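Local coordinates for protein methanogen homoaconitase large subunit (Methanocaldococcus jannaschii, PDB 4KP2) that catalyses, together with its small subunit, the reversible dehydration of (R)-homocitrate to cis-homoaconitate and its rehydration to homoisocitrate, using a [4Fe-4S] cluster, at residues Met220-Asp223 with Gly224-Leu228; Tyr249-Leu252 with Lys253-Gly257; Lys357-Leu360 with Gln361-Glu365; Glu365-Ile368 with Asp369-Lys373; Ser423-Ile426 with Ala427-Ala431. All blocks are in the same frame, centred on the assembly; numbering follows the deposited sequence.

Contact 1: residues Met220-Asp223 with Gly224-Leu228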
# COMPACT_ATOMS: atom_id res chain seq x y z
N MET A 220 -6.72 24.48 -20.99
CA MET A 220 -6.40 23.41 -20.05
C MET A 220 -5.50 23.89 -18.92
O MET A 220 -4.63 24.73 -19.13
CB MET A 220 -5.71 22.25 -20.76
CG MET A 220 -6.64 21.21 -21.35
SD MET A 220 -5.70 19.76 -21.87
CE MET A 220 -6.99 18.74 -22.56
N ASP A 221 -5.70 23.34 -17.73
CA ASP A 221 -4.76 23.52 -16.65
C ASP A 221 -3.62 22.53 -16.87
O ASP A 221 -3.68 21.71 -17.78
CB ASP A 221 -5.42 23.29 -15.29
CG ASP A 221 -6.05 21.91 -15.17
OD1 ASP A 221 -6.39 21.32 -16.22
OD2 ASP A 221 -6.20 21.42 -14.03
N MET A 222 -2.59 22.61 -16.04
CA MET A 222 -1.43 21.73 -16.22
C MET A 222 -1.76 20.26 -15.96
O MET A 222 -1.08 19.37 -16.46
CB MET A 222 -0.26 22.19 -15.34
CG MET A 222 0.41 23.46 -15.84
SD MET A 222 1.13 23.27 -17.48
CE MET A 222 2.38 22.03 -17.17
N ASP A 223 -2.81 20.02 -15.17
CA ASP A 223 -3.26 18.65 -14.91
C ASP A 223 -3.75 17.99 -16.19
O ASP A 223 -3.66 16.78 -16.36
CB ASP A 223 -4.36 18.64 -13.85
CG ASP A 223 -3.87 19.10 -12.49
OD1 ASP A 223 -2.64 19.08 -12.26
OD2 ASP A 223 -4.71 19.47 -11.64
N GLY A 224 -4.29 18.81 -17.10
CA GLY A 224 -4.77 18.31 -18.37
C GLY A 224 -3.65 18.18 -19.39
O GLY A 224 -3.62 17.23 -20.18
N ARG A 225 -2.73 19.14 -19.38
CA ARG A 225 -1.61 19.14 -20.31
C ARG A 225 -0.64 18.01 -20.02
O ARG A 225 -0.01 17.46 -20.93
CB ARG A 225 -0.89 20.49 -20.28
CG ARG A 225 -1.76 21.65 -20.73
CD ARG A 225 -0.99 22.95 -20.73
NE ARG A 225 -1.83 24.07 -21.17
CZ ARG A 225 -1.40 25.32 -21.28
NH1 ARG A 225 -0.15 25.62 -20.99
NH2 ARG A 225 -2.24 26.27 -21.68
N LEU A 226 -0.51 17.66 -18.74
CA LEU A 226 0.32 16.53 -18.33
C LEU A 226 -0.23 15.22 -18.88
O LEU A 226 0.52 14.33 -19.26
CB LEU A 226 0.41 16.46 -16.81
CG LEU A 226 1.71 16.96 -16.16
CD1 LEU A 226 1.99 18.40 -16.54
CD2 LEU A 226 1.64 16.80 -14.65
N THR A 227 -1.55 15.12 -18.92
CA THR A 227 -2.22 13.92 -19.40
C THR A 227 -2.03 13.73 -20.91
O THR A 227 -1.76 12.63 -21.38
CB THR A 227 -3.73 13.95 -19.09
OG1 THR A 227 -3.92 14.08 -17.68
CG2 THR A 227 -4.40 12.68 -19.57
N LEU A 228 -2.15 14.83 -21.65
CA LEU A 228 -2.02 14.79 -23.10
C LEU A 228 -0.62 14.40 -23.55
O LEU A 228 -0.45 13.63 -24.50
CB LEU A 228 -2.41 16.14 -23.71
CG LEU A 228 -3.82 16.24 -24.31
CD1 LEU A 228 -4.87 15.83 -23.28
CD2 LEU A 228 -4.08 17.65 -24.82
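Met220 and Leu228 meet at an angle, the terminal CE of the methionine resting on Leu228 CD1 at 3.7 Å. Between them the chain turns past Gly224, whose carbonyl carbon lies 3.6 Å from Met220 SD; a side chain here would run into that sulfur, which suits the place to glycine. Met222 takes another direction. Its chain bends at chi2 and chi3 (-62° and -63°), which brings SD against Arg225 CD and CE against Leu226 CD1, the latter at 3.7 Å. Arg225 runs out straight from CG to NE, its methylenes passing Met220 CB and Met222 SD on the way to a salt bridge with Asp245. Asp221 is the N-cap: its OD1 accepts a weak bond from Gly224 N at 3.4 Å, while its backbone O accepts from both Gly224 N and Arg225 N. Thr227 OG1 lies 3.0 Å from Asp223 O and also reaches Thr324 O, so its proton has two possible acceptors. The thioethers supply flexible apolar contacts against Gly224, Leu226 and Leu228, whereas the charged ends find partners beyond the turn: Asp223 has Ser329, and the salt bridge to Asp245 probably offsets the cost of burying Arg225.

Contact 2: residues Tyr249-Leu252 with Lys253-Gly257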
# COMPACT_ATOMS: atom_id res chain seq x y z
N TYR A 249 3.14 29.00 -16.12
CA TYR A 249 3.88 29.77 -15.13
C TYR A 249 3.16 29.79 -13.78
O TYR A 249 3.81 29.82 -12.73
CB TYR A 249 4.13 31.20 -15.62
CG TYR A 249 4.88 31.29 -16.93
CD1 TYR A 249 6.14 30.73 -17.06
CD2 TYR A 249 4.33 31.94 -18.02
CE1 TYR A 249 6.83 30.81 -18.26
CE2 TYR A 249 5.01 32.02 -19.22
CZ TYR A 249 6.26 31.46 -19.33
OH TYR A 249 6.94 31.54 -20.52
N ASP A 250 1.83 29.78 -13.82
CA ASP A 250 1.03 29.79 -12.60
C ASP A 250 1.25 28.51 -11.80
O ASP A 250 1.22 28.52 -10.57
CB ASP A 250 -0.45 29.97 -12.92
CG ASP A 250 -0.76 31.34 -13.49
OD1 ASP A 250 -0.03 32.30 -13.17
OD2 ASP A 250 -1.73 31.45 -14.27
N TYR A 251 1.45 27.40 -12.51
CA TYR A 251 1.71 26.12 -11.88
C TYR A 251 3.08 26.11 -11.21
O TYR A 251 3.28 25.45 -10.19
CB TYR A 251 1.62 25.00 -12.91
CG TYR A 251 1.98 23.63 -12.38
CD1 TYR A 251 1.05 22.86 -11.69
CD2 TYR A 251 3.24 23.09 -12.59
CE1 TYR A 251 1.37 21.61 -11.20
CE2 TYR A 251 3.58 21.84 -12.11
CZ TYR A 251 2.64 21.10 -11.42
OH TYR A 251 2.97 19.85 -10.94
N LEU A 252 4.02 26.84 -11.80
CA LEU A 252 5.37 26.92 -11.27
C LEU A 252 5.43 27.85 -10.06
O LEU A 252 6.45 27.91 -9.37
CB LEU A 252 6.35 27.38 -12.35
CG LEU A 252 6.41 26.49 -13.60
CD1 LEU A 252 7.43 27.03 -14.59
CD2 LEU A 252 6.73 25.06 -13.22
N LYS A 253 4.34 28.57 -9.81
CA LYS A 253 4.25 29.43 -8.64
C LYS A 253 3.66 28.67 -7.46
O LYS A 253 4.11 28.81 -6.33
CB LYS A 253 3.38 30.65 -8.94
CG LYS A 253 3.97 31.61 -9.96
CD LYS A 253 3.23 32.93 -9.95
CE LYS A 253 1.75 32.74 -10.19
NZ LYS A 253 1.00 34.02 -10.10
N LYS A 254 2.64 27.86 -7.75
CA LYS A 254 1.93 27.12 -6.72
C LYS A 254 2.77 25.97 -6.15
O LYS A 254 2.63 25.62 -4.98
CB LYS A 254 0.61 26.60 -7.30
CG LYS A 254 -0.04 25.46 -6.54
CD LYS A 254 -1.39 25.12 -7.14
CE LYS A 254 -1.85 23.73 -6.73
NZ LYS A 254 -0.99 22.67 -7.33
N GLU A 255 3.65 25.42 -6.98
CA GLU A 255 4.40 24.22 -6.60
C GLU A 255 5.79 24.49 -6.02
O GLU A 255 6.06 24.15 -4.86
CB GLU A 255 4.51 23.27 -7.80
CG GLU A 255 3.17 22.79 -8.34
CD GLU A 255 2.46 21.85 -7.39
OE1 GLU A 255 3.13 21.25 -6.52
OE2 GLU A 255 1.22 21.71 -7.50
N ARG A 256 6.66 25.09 -6.82
CA ARG A 256 8.07 25.22 -6.45
C ARG A 256 8.38 26.58 -5.83
O ARG A 256 9.44 27.15 -6.09
CB ARG A 256 8.94 25.03 -7.69
CG ARG A 256 8.40 24.00 -8.65
CD ARG A 256 9.20 23.95 -9.94
NE ARG A 256 8.70 22.92 -10.85
CZ ARG A 256 9.19 22.70 -12.06
NH1 ARG A 256 8.67 21.74 -12.82
NH2 ARG A 256 10.19 23.44 -12.52
N GLY A 257 7.47 27.09 -5.02
CA GLY A 257 7.60 28.44 -4.51
C GLY A 257 7.34 29.40 -5.66
O GLY A 257 6.90 28.97 -6.73
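Glu255 lays its CG over one face of the Tyr251 ring, 3.7 Å from the ring centroid and displaced toward the rim, a CH-pi contact one helical turn along. The tyrosine reaches that place because its CG stands opposite the backbone N (chi1 175°), and a bend at chi2 of the glutamate brings its carboxylate near the ring, the two planes 36° apart. The same i to i+4 spacing, one residue later, brings Leu252 CD2 over the centre of the Arg256 guanidinium, 3.6 Å from CZ. These two side chains run alongside each other, a branched methyl supplying an apolar floor for a flat cation whose N-H groups point elsewhere. On the solvent side Asp250 and Lys253 also extend together, but OD1 and NZ are 3.7 Å apart, a long and probably weak salt bridge.

The second shell fixes these groups. Glu255 OE1 forms a salt bridge with Lys357, Arg256 NH1 donates to the carbonyls of Val128 and Ala124, and Tyr251 OH makes a weak bond to Ala124 O. The guanidinium is therefore held at its far end by the region around helix 119-126, and the tyrosine hydroxyl more weakly. In the backbone, Lys254 N bonds to Asp250 O and Glu255 N to Tyr251 O, both at 3.2 Å. Gly257 then takes a positive phi of 72°, a conformation that favours glycine as the chain turns away. This is the C-terminal part of an amphipathic helix, with tyrosine and leucine on its buried side and aspartate and lysines toward solvent, leading through Gly257 to helix 260-267 within the aconitase fold.

Contact 3: residues Lys357-Leu360 with Gln361-Glu365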
# COMPACT_ATOMS: atom_id res chain seq x y z
N LYS A 357 2.98 15.22 -1.88
CA LYS A 357 2.33 16.51 -1.75
C LYS A 357 0.84 16.39 -2.06
O LYS A 357 0.00 16.93 -1.35
CB LYS A 357 2.98 17.54 -2.67
CG LYS A 357 2.36 18.93 -2.58
CD LYS A 357 2.99 19.88 -3.58
CE LYS A 357 4.47 20.06 -3.30
NZ LYS A 357 5.11 20.97 -4.29
N VAL A 358 0.53 15.66 -3.13
CA VAL A 358 -0.85 15.42 -3.53
C VAL A 358 -1.59 14.65 -2.44
O VAL A 358 -2.74 14.93 -2.14
CB VAL A 358 -0.92 14.63 -4.85
CG1 VAL A 358 -2.36 14.27 -5.19
CG2 VAL A 358 -0.28 15.44 -5.98
N PHE A 359 -0.90 13.67 -1.85
CA PHE A 359 -1.44 12.87 -0.76
C PHE A 359 -1.85 13.77 0.41
O PHE A 359 -2.97 13.69 0.90
CB PHE A 359 -0.40 11.86 -0.28
CG PHE A 359 -0.97 10.71 0.52
CD1 PHE A 359 -2.32 10.64 0.80
CD2 PHE A 359 -0.14 9.71 0.98
CE1 PHE A 359 -2.83 9.59 1.54
CE2 PHE A 359 -0.64 8.65 1.72
CZ PHE A 359 -1.99 8.60 2.00
N LEU A 360 -0.93 14.64 0.82
CA LEU A 360 -1.15 15.50 1.99
C LEU A 360 -2.31 16.47 1.82
O LEU A 360 -3.17 16.58 2.70
CB LEU A 360 0.13 16.27 2.31
CG LEU A 360 1.25 15.44 2.94
CD1 LEU A 360 2.50 16.28 3.13
CD2 LEU A 360 0.78 14.87 4.27
N GLN A 361 -2.35 17.16 0.69
CA GLN A 361 -3.39 18.16 0.45
C GLN A 361 -4.75 17.51 0.17
O GLN A 361 -5.78 18.18 0.20
CB GLN A 361 -2.99 19.10 -0.68
CG GLN A 361 -2.70 18.42 -2.00
CD GLN A 361 -2.03 19.35 -2.99
OE1 GLN A 361 -1.72 20.49 -2.67
NE2 GLN A 361 -1.82 18.86 -4.21
N ALA A 362 -4.74 16.21 -0.10
CA ALA A 362 -5.98 15.47 -0.28
C ALA A 362 -6.42 14.86 1.05
O ALA A 362 -7.57 14.46 1.22
CB ALA A 362 -5.82 14.39 -1.34
N LEU A 363 -5.48 14.78 1.99
CA LEU A 363 -5.77 14.32 3.34
C LEU A 363 -6.40 15.44 4.15
O LEU A 363 -7.35 15.23 4.91
CB LEU A 363 -4.50 13.84 4.03
CG LEU A 363 -3.98 12.45 3.66
CD1 LEU A 363 -2.55 12.26 4.14
CD2 LEU A 363 -4.89 11.38 4.24
N LYS A 364 -5.87 16.65 3.98
CA LYS A 364 -6.37 17.82 4.68
C LYS A 364 -7.70 18.27 4.08
O LYS A 364 -8.39 19.12 4.63
CB LYS A 364 -5.35 18.96 4.59
CG LYS A 364 -5.48 20.00 5.69
CD LYS A 364 -4.43 21.09 5.53
CE LYS A 364 -4.40 22.01 6.74
NZ LYS A 364 -4.00 21.29 7.97
N GLU A 365 -8.05 17.68 2.94
CA GLU A 365 -9.30 17.99 2.26
C GLU A 365 -10.33 16.90 2.53
O GLU A 365 -11.50 17.03 2.16
CB GLU A 365 -9.05 18.15 0.76
CG GLU A 365 -10.15 18.87 0.01
CD GLU A 365 -9.72 19.32 -1.37
OE1 GLU A 365 -8.50 19.41 -1.61
OE2 GLU A 365 -10.60 19.59 -2.21
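Leu363 packs against Phe359, one turn earlier in its helix, and each of its side-chain carbons has a neighbour there. CB lies 3.3 Å from Leu360 O. CG then passes 3.2 Å from Phe359 O and also approaches the ring atom CE1. At the tip the branches part: CD2 stands beside Phe359 CE1, while CD1 sits over one face of the ring, 4.0 Å from its centroid and shifted toward the rim, a CH-pi contact. CD1 also touches Leu360 CD2 more loosely, at 4.2 Å. The ring is available to it because Phe359 CG lies opposite the backbone N (chi1 -162°). Leucine suits the place, since its fork lays two methyls on the ring, one over the face and one by CE1. On another side of the helix Gln361 folds back, CG between its own N and carbonyl carbon (chi1 58°), which carries NE2 to 3.6 Å from Val358 CA. Lys364 N bonds to Leu360 O at 3.0 Å. Ile368 of helix 367-374 packs on Phe359 and Leu363, and Val358 leans on Leu331 of helix 328-338. Beyond them the second subunit brings its own Val372 onto Phe359 and Leu360, and its Ile368 onto Leu363, which places this helix at the dimer contact.

Contact 4: residues Glu365-Ile368 with Asp369-Lys373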
# COMPACT_ATOMS: atom_id res chain seq x y z
N GLU A 365 -8.05 17.68 2.94
CA GLU A 365 -9.30 17.99 2.26
C GLU A 365 -10.33 16.90 2.53
O GLU A 365 -11.50 17.03 2.16
CB GLU A 365 -9.05 18.15 0.76
CG GLU A 365 -10.15 18.87 0.01
CD GLU A 365 -9.72 19.32 -1.37
OE1 GLU A 365 -8.50 19.41 -1.61
OE2 GLU A 365 -10.60 19.59 -2.21
N GLY A 366 -9.89 15.83 3.17
CA GLY A 366 -10.78 14.74 3.53
C GLY A 366 -11.16 13.86 2.36
O GLY A 366 -12.17 13.16 2.39
N ILE A 367 -10.35 13.90 1.30
CA ILE A 367 -10.61 13.12 0.10
C ILE A 367 -10.29 11.64 0.32
O ILE A 367 -11.00 10.76 -0.15
CB ILE A 367 -9.81 13.66 -1.10
CG1 ILE A 367 -10.18 15.12 -1.36
CG2 ILE A 367 -10.06 12.82 -2.34
CD1 ILE A 367 -9.52 15.70 -2.59
N ILE A 368 -9.21 11.38 1.06
CA ILE A 368 -8.81 10.01 1.38
C ILE A 368 -9.87 9.32 2.22
O ILE A 368 -10.19 8.14 2.01
CB ILE A 368 -7.44 9.97 2.10
CG1 ILE A 368 -6.30 9.91 1.08
CG2 ILE A 368 -7.34 8.77 3.03
CD1 ILE A 368 -6.06 11.21 0.35
N ASP A 369 -10.44 10.06 3.17
CA ASP A 369 -11.48 9.54 4.05
C ASP A 369 -12.65 8.97 3.25
O ASP A 369 -13.15 7.89 3.56
CB ASP A 369 -11.99 10.64 5.00
CG ASP A 369 -10.89 11.21 5.87
OD1 ASP A 369 -9.74 11.31 5.38
OD2 ASP A 369 -11.17 11.56 7.03
N ILE A 370 -13.06 9.70 2.22
CA ILE A 370 -14.14 9.26 1.35
C ILE A 370 -13.80 7.95 0.65
O ILE A 370 -14.65 7.07 0.49
CB ILE A 370 -14.48 10.33 0.30
CG1 ILE A 370 -14.80 11.66 0.98
CG2 ILE A 370 -15.64 9.88 -0.57
CD1 ILE A 370 -15.12 12.78 0.01
N PHE A 371 -12.54 7.82 0.24
CA PHE A 371 -12.06 6.60 -0.40
C PHE A 371 -12.12 5.41 0.56
O PHE A 371 -12.64 4.35 0.22
CB PHE A 371 -10.63 6.78 -0.91
CG PHE A 371 -10.53 7.71 -2.09
CD1 PHE A 371 -11.51 7.72 -3.07
CD2 PHE A 371 -9.45 8.57 -2.22
CE1 PHE A 371 -11.41 8.57 -4.16
CE2 PHE A 371 -9.35 9.42 -3.30
CZ PHE A 371 -10.33 9.42 -4.27
N VAL A 372 -11.57 5.60 1.76
CA VAL A 372 -11.52 4.54 2.75
C VAL A 372 -12.92 4.15 3.23
O VAL A 372 -13.21 2.97 3.44
CB VAL A 372 -10.66 4.94 3.97
CG1 VAL A 372 -10.53 3.77 4.93
CG2 VAL A 372 -9.29 5.40 3.51
N LYS A 373 -13.79 5.15 3.40
CA LYS A 373 -15.18 4.90 3.78
C LYS A 373 -15.88 4.05 2.72
O LYS A 373 -16.65 3.15 3.05
CB LYS A 373 -15.94 6.21 3.97
CG LYS A 373 -15.59 6.96 5.24
CD LYS A 373 -16.20 8.35 5.23
CE LYS A 373 -15.75 9.17 6.43
NZ LYS A 373 -16.22 8.57 7.71
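A chi1 of -70° sets Phe371 CG opposite its own carbonyl carbon, and chi2 of -37° turns the ring back along the helix toward Ile367, whose CG2 branch stands opposite its backbone N. The two side chains then run in the same direction, and Ile367 CG2 meets Phe371 CE2 at 3.6 Å. The carbonyl O of Ile367 lies over one face of the ring, near its rim, 3.4 Å from Phe371 CD2. On the neighbouring flank Ile368 and Val372 pair through their CG2 methyls, 3.9 Å apart; beta-branched residues put a methyl close to the backbone, where a partner one turn away can meet it. Val372 N bonds to Ile368 O at 2.9 Å, whereas the bond of Phe371 N to Ile367 O is weak.

Gly366, with a phi of 75°, both ends the preceding helix in a Schellman motif and occupies the N-cap position of this one, a conformation that favours glycine. With an alanine at Phe371, Ile367 CG2 would probably lose its ring neighbour, and Leu338 and Ile378 their aromatic packing. Ile367 also packs on Leu328, Arg332 and Ala335 of helix 328-338, and Phe371 reaches strand 377-378, the outermost strand, within this chain, of a parallel sheet. Ile368 lies against helix 356-363 of its own chain, and Asp369 packs on Leu363 of the second subunit.

Contact 5: residues Ser423-Ile426 with Ala427-Ala431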
# COMPACT_ATOMS: atom_id res chain seq x y z
N SER A 423 -11.40 7.55 -17.49
CA SER A 423 -11.15 8.70 -16.63
C SER A 423 -11.46 8.35 -15.17
O SER A 423 -12.20 7.40 -14.91
CB SER A 423 -12.01 9.88 -17.07
OG SER A 423 -13.39 9.62 -16.88
N PRO A 424 -10.87 9.10 -14.22
CA PRO A 424 -11.15 8.89 -12.80
C PRO A 424 -12.65 8.99 -12.49
O PRO A 424 -13.14 8.29 -11.60
CB PRO A 424 -10.42 10.05 -12.13
CG PRO A 424 -9.30 10.35 -13.04
CD PRO A 424 -9.82 10.11 -14.43
N LYS A 425 -13.34 9.85 -13.22
CA LYS A 425 -14.79 9.99 -13.09
C LYS A 425 -15.49 8.67 -13.37
O LYS A 425 -16.22 8.15 -12.53
CB LYS A 425 -15.31 11.07 -14.04
CG LYS A 425 -16.82 11.14 -14.13
CD LYS A 425 -17.25 12.08 -15.25
CE LYS A 425 -18.76 12.09 -15.41
NZ LYS A 425 -19.17 12.90 -16.59
N ILE A 426 -15.26 8.13 -14.56
CA ILE A 426 -15.86 6.86 -14.97
C ILE A 426 -15.36 5.71 -14.11
O ILE A 426 -16.11 4.79 -13.79
CB ILE A 426 -15.56 6.57 -16.46
CG1 ILE A 426 -16.01 7.73 -17.33
CG2 ILE A 426 -16.25 5.28 -16.90
CD1 ILE A 426 -15.77 7.52 -18.81
N ALA A 427 -14.09 5.78 -13.72
CA ALA A 427 -13.48 4.75 -12.88
C ALA A 427 -14.17 4.67 -11.52
O ALA A 427 -14.42 3.58 -11.01
CB ALA A 427 -12.00 5.01 -12.71
N ALA A 428 -14.48 5.82 -10.95
CA ALA A 428 -15.15 5.88 -9.66
C ALA A 428 -16.58 5.38 -9.76
O ALA A 428 -17.03 4.59 -8.92
CB ALA A 428 -15.12 7.30 -9.11
N ILE A 429 -17.30 5.83 -10.78
CA ILE A 429 -18.69 5.44 -10.99
C ILE A 429 -18.81 3.94 -11.25
O ILE A 429 -19.70 3.28 -10.70
CB ILE A 429 -19.31 6.21 -12.17
CG1 ILE A 429 -19.28 7.72 -11.90
CG2 ILE A 429 -20.74 5.75 -12.42
CD1 ILE A 429 -19.79 8.55 -13.06
N SER A 430 -17.91 3.41 -12.07
CA SER A 430 -17.93 1.99 -12.40
C SER A 430 -17.58 1.12 -11.19
O SER A 430 -18.00 -0.03 -11.09
CB SER A 430 -16.98 1.69 -13.55
OG SER A 430 -17.31 2.46 -14.70
N ALA A 431 -16.81 1.69 -10.27
CA ALA A 431 -16.46 1.00 -9.03
C ALA A 431 -17.66 0.93 -8.10
O ALA A 431 -17.79 0.01 -7.30
CB ALA A 431 -15.29 1.69 -8.35
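The N-terminal turns of helix 424-433 open with a serine N-cap: Ser423 OG accepts from Ile426 N in a nearly straight (173°) but weak bond at 3.3 Å. A chi1 of 66° places that hydroxyl between its own backbone N and carbonyl carbon, from where it can turn back to the Ile426 amide. Ser423 O meanwhile takes Ala427 N at 2.8 Å. Pro424 follows naturally, because the first turn of a helix asks no N-H of it, and its own carbonyl accepts from Ala428 N.

One turn on, Ile426 O is gripped twice by the same residue, by Ser430 N and by Ser430 OG, each at 2.8 Å. The two donors approach from opposite faces of the carbonyl plane, and the hydroxyl comes from above that plane rather than within it. It gets there because OG stands opposite its carbonyl carbon (chi1 -57°), which folds it back along the helix and also brings it 3.7 Å from Ile426 CG2. Ser430 OG has a further bond with the backbone N of Thr437.

The helix packs on a parallel sheet, with Ala427 and Ala431 against Val318 of strand 317-320; alanine's short side chain lets backbone and sheet come close. Replacing Ser430 by an alanine would probably cost Ile426 O its second donor and leave Thr437 N without this partner. On the flank facing helix 328-338, Lys425 and Ile429 extend side by side, CG to CD1 at 4.1 Å, both touching Tyr337, and the lysine continues to a salt bridge with Glu293.

All five contacts are local, between residues about a turn apart along or at the end of a helix, but their settings differ. Contacts 1 and 5 are buried; contact 1 is nearest the centre of the chain and close to the predicted cluster ligand Cys323, and both include an N-capping side chain. Contact 2 is partly exposed and mixes apolar packing with surface charges. It joins contact 1 through Met222 and Tyr251, and contact 3 through the salt bridge Glu255 to Lys357. Contacts 3 and 4 share Glu365 and lie on consecutive helices, where aromatic and aliphatic groups dominate and the second subunit covers part of both. Contact 5 stands apart, its nearest atoms about 6 Å from contact 4, and relies more on hydroxyl-to-backbone bonds.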